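Local coordinates for protein transcriptional regulator, TetR family (Thermus thermophilus, PDB 3VPR) that represses transcription as a TetR-family regulator, probably by binding operator DNA through a helix-turn-helix motif, at residues E11-F16 against Y52-L57. Sequence-based numbering, arbitrary orientation.
Sequences EAAKLF and YEISLL
In the TetR fold the first helix of the DNA-binding domain packs across the start of the long helix that leads into the C-terminal domain, and Ile54 meets Ala12, Ala13 and Phe16 at this junction. The helix segments 11-16 and 52-57 run nearly at right angles, 99° between their directions, with axes 10.5 Å apart at closest approach. Ile54 CD1 makes the closest contact with each of the three residues. Ile54 CD1 sits over the backbone of the first helix, 3.5 Å from Ala13 N and 3.8 Å from Ala13 CB, and Ala12 CB is 4.0 Å from the same CD1. Alanine suits both positions: its single methyl leaves the helix surface low enough for the isoleucine tip to reach the main chain. The third wall is Phe16, one turn on from Ala12; its CD2 stands 4.0 Å from Ile54 CD1, with the ring set at a slant to the methyl. Its broad apolar ring can touch Ile54 and also reach Leu29, Tyr21 and Thr99. CG1 of Ile54 lies anti to the carbonyl carbon and the chain then runs on extended (chi2 174°), which carries CD1 to the first helix. The CG1-CD1 arm is a slim, apolar probe, while CG2 keeps the base of the side chain broad, and the contact is van der Waals packing between four buried residues.

Around this point the packing widens. Ala12 and Phe16 also touch Leu29 of helix 26-33, which belongs to the predicted helix-turn-helix, and the Phe16 ring meets Tyr21 edge-to-face. Ile54 in turn packs on Phe96 and Thr99 of helix 94-103, with Thr99 touching Phe16 as well, so helix 4-19 is wedged among helices 26-33, 47-70 and 94-103 where the DNA-binding and C-terminal domains join.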
ATOM      1  N   GLU A  11     -22.379  -6.049  -7.415  1.00 27.59           N
ATOM      2  CA  GLU A  11     -21.991  -6.681  -8.671  1.00 41.54           C
ATOM      3  C   GLU A  11     -21.007  -5.834  -9.448  1.00 38.37           C
ATOM      4  O   GLU A  11     -20.106  -6.363 -10.093  1.00 41.68           O
ATOM      5  CB  GLU A  11     -23.218  -6.955  -9.548  1.00 41.69           C
ATOM      6  CG  GLU A  11     -24.136  -8.049  -9.005  1.00 65.57           C
ATOM      7  CD  GLU A  11     -23.437  -9.395  -8.895  1.00 74.50           C
ATOM      8  OE1 GLU A  11     -23.001  -9.923  -9.942  1.00 80.22           O
ATOM      9  OE2 GLU A  11     -23.321  -9.921  -7.763  1.00 81.34           O
ATOM     10  N   ALA A  12     -21.197  -4.521  -9.405  1.00 35.09           N
ATOM     11  CA  ALA A  12     -20.298  -3.600 -10.088  1.00 31.14           C
ATOM     12  C   ALA A  12     -18.946  -3.708  -9.394  1.00 41.15           C
ATOM     13  O   ALA A  12     -17.909  -3.832 -10.042  1.00 31.41           O
ATOM     14  CB  ALA A  12     -20.816  -2.169  -9.987  1.00 31.83           C
ATOM     15  N   ALA A  13     -18.963  -3.666  -8.063  1.00 30.11           N
ATOM     16  CA  ALA A  13     -17.726  -3.772  -7.308  1.00 39.35           C
ATOM     17  C   ALA A  13     -16.944  -5.035  -7.702  1.00 42.50           C
ATOM     18  O   ALA A  13     -15.729  -4.981  -7.875  1.00 37.35           O
ATOM     19  CB  ALA A  13     -18.014  -3.772  -5.811  1.00 34.88           C
ATOM     20  N   LYS A  14     -17.632  -6.166  -7.844  1.00 29.77           N
ATOM     21  CA  LYS A  14     -16.946  -7.399  -8.233  1.00 30.84           C
ATOM     22  C   LYS A  14     -16.410  -7.302  -9.658  1.00 34.03           C
ATOM     23  O   LYS A  14     -15.288  -7.712  -9.934  1.00 38.24           O
ATOM     24  CB  LYS A  14     -17.880  -8.601  -8.151  1.00 33.46           C
ATOM     25  CG  LYS A  14     -18.302  -8.976  -6.755  1.00 42.51           C
ATOM     26  CD  LYS A  14     -19.221 -10.193  -6.802  1.00 62.12           C
ATOM     27  CE  LYS A  14     -19.781 -10.521  -5.428  1.00 71.32           C
ATOM     28  NZ  LYS A  14     -20.681 -11.707  -5.478  1.00 88.20           N
ATOM     29  N   LEU A  15     -17.209  -6.748 -10.560  1.00 36.13           N
ATOM     30  CA  LEU A  15     -16.786  -6.639 -11.949  1.00 41.40           C
ATOM     31  C   LEU A  15     -15.572  -5.722 -12.073  1.00 44.45           C
ATOM     32  O   LEU A  15     -14.640  -6.024 -12.812  1.00 42.19           O
ATOM     33  CB  LEU A  15     -17.940  -6.142 -12.824  1.00 28.85           C
ATOM     34  CG  LEU A  15     -17.573  -5.991 -14.295  1.00 38.61           C
ATOM     35  CD1 LEU A  15     -17.089  -7.335 -14.837  1.00 48.20           C
ATOM     36  CD2 LEU A  15     -18.774  -5.502 -15.079  1.00 33.11           C
ATOM     37  N   PHE A  16     -15.576  -4.614 -11.338  1.00 39.66           N
ATOM     38  CA  PHE A  16     -14.453  -3.687 -11.375  1.00 41.25           C
ATOM     39  C   PHE A  16     -13.206  -4.374 -10.823  1.00 43.92           C
ATOM     40  O   PHE A  16     -12.101  -4.128 -11.290  1.00 50.35           O
ATOM     41  CB  PHE A  16     -14.733  -2.432 -10.547  1.00 35.94           C
ATOM     42  CG  PHE A  16     -15.806  -1.544 -11.113  1.00 39.72           C
ATOM     43  CD1 PHE A  16     -16.012  -1.461 -12.485  1.00 33.45           C
ATOM     44  CD2 PHE A  16     -16.589  -0.758 -10.266  1.00 31.29           C
ATOM     45  CE1 PHE A  16     -16.987  -0.603 -13.009  1.00 32.74           C
ATOM     46  CE2 PHE A  16     -17.558   0.101 -10.774  1.00 30.72           C
ATOM     47  CZ  PHE A  16     -17.761   0.181 -12.150  1.00 38.80           C
ATOM     48  N   TYR A  52     -18.289   6.066  -6.872  1.00 38.34           N
ATOM     49  CA  TYR A  52     -18.359   6.910  -5.689  1.00 40.40           C
ATOM     50  C   TYR A  52     -19.119   6.212  -4.549  1.00 37.41           C
ATOM     51  O   TYR A  52     -18.635   6.165  -3.424  1.00 44.50           O
ATOM     52  CB  TYR A  52     -19.025   8.246  -6.052  1.00 32.12           C
ATOM     53  CG  TYR A  52     -19.405   9.088  -4.867  1.00 34.62           C
ATOM     54  CD1 TYR A  52     -18.436   9.558  -3.973  1.00 33.11           C
ATOM     55  CD2 TYR A  52     -20.739   9.393  -4.618  1.00 36.12           C
ATOM     56  CE1 TYR A  52     -18.791  10.301  -2.864  1.00 32.27           C
ATOM     57  CE2 TYR A  52     -21.107  10.135  -3.515  1.00 33.33           C
ATOM     58  CZ  TYR A  52     -20.135  10.587  -2.638  1.00 41.25           C
ATOM     59  OH  TYR A  52     -20.516  11.307  -1.529  1.00 48.10           O
ATOM     60  N   GLU A  53     -20.292   5.658  -4.846  1.00 32.88           N
ATOM     61  CA  GLU A  53     -21.089   4.980  -3.821  1.00 38.56           C
ATOM     62  C   GLU A  53     -20.429   3.703  -3.294  1.00 37.13           C
ATOM     63  O   GLU A  53     -20.543   3.379  -2.113  1.00 27.89           O
ATOM     64  CB  GLU A  53     -22.506   4.714  -4.340  1.00 32.63           C
ATOM     65  CG  GLU A  53     -23.365   5.967  -4.233  1.00 33.65           C
ATOM     66  CD  GLU A  53     -24.779   5.788  -4.715  1.00 33.00           C
ATOM     67  OE1 GLU A  53     -25.446   4.820  -4.291  1.00 41.19           O
ATOM     68  OE2 GLU A  53     -25.228   6.638  -5.512  1.00 32.79           O
ATOM     69  N   ILE A  54     -19.719   2.992  -4.162  1.00 23.63           N
ATOM     70  CA  ILE A  54     -18.999   1.815  -3.717  1.00 29.80           C
ATOM     71  C   ILE A  54     -17.925   2.271  -2.709  1.00 37.06           C
ATOM     72  O   ILE A  54     -17.756   1.675  -1.645  1.00 32.78           O
ATOM     73  CB  ILE A  54     -18.330   1.101  -4.905  1.00 32.51           C
ATOM     74  CG1 ILE A  54     -19.389   0.319  -5.692  1.00 37.22           C
ATOM     75  CG2 ILE A  54     -17.209   0.187  -4.413  1.00 33.95           C
ATOM     76  CD1 ILE A  54     -18.879  -0.308  -6.973  1.00 32.11           C
ATOM     77  N   SER A  55     -17.205   3.337  -3.044  1.00 34.37           N
ATOM     78  CA  SER A  55     -16.158   3.856  -2.157  1.00 34.11           C
ATOM     79  C   SER A  55     -16.748   4.289  -0.818  1.00 35.56           C
ATOM     80  O   SER A  55     -16.235   3.935   0.240  1.00 37.58           O
ATOM     81  CB  SER A  55     -15.450   5.035  -2.820  1.00 29.60           C
ATOM     82  OG  SER A  55     -14.816   4.614  -4.015  1.00 36.97           O
ATOM     83  N   LEU A  56     -17.833   5.050  -0.874  1.00 30.43           N
ATOM     84  CA  LEU A  56     -18.520   5.512   0.332  1.00 36.66           C
ATOM     85  C   LEU A  56     -18.900   4.313   1.210  1.00 36.76           C
ATOM     86  O   LEU A  56     -18.566   4.271   2.391  1.00 40.71           O
ATOM     87  CB  LEU A  56     -19.779   6.285  -0.068  1.00 47.10           C
ATOM     88  CG  LEU A  56     -20.039   7.661   0.548  1.00 58.32           C
ATOM     89  CD1 LEU A  56     -18.799   8.541   0.415  1.00 50.55           C
ATOM     90  CD2 LEU A  56     -21.235   8.293  -0.160  1.00 56.92           C
ATOM     91  N   LEU A  57     -19.589   3.334   0.625  1.00 42.25           N
ATOM     92  CA  LEU A  57     -20.002   2.125   1.349  1.00 45.99           C
ATOM     93  C   LEU A  57     -18.833   1.464   2.083  1.00 44.80           C
ATOM     94  O   LEU A  57     -18.954   1.049   3.235  1.00 45.28           O
ATOM     95  CB  LEU A  57     -20.632   1.122   0.378  1.00 40.22           C
ATOM     96  CG  LEU A  57     -21.185  -0.202   0.917  1.00 66.03           C
ATOM     97  CD1 LEU A  57     -22.294  -0.688  -0.009  1.00 55.42           C
ATOM     98  CD2 LEU A  57     -20.070  -1.255   1.041  1.00 66.93           C
TER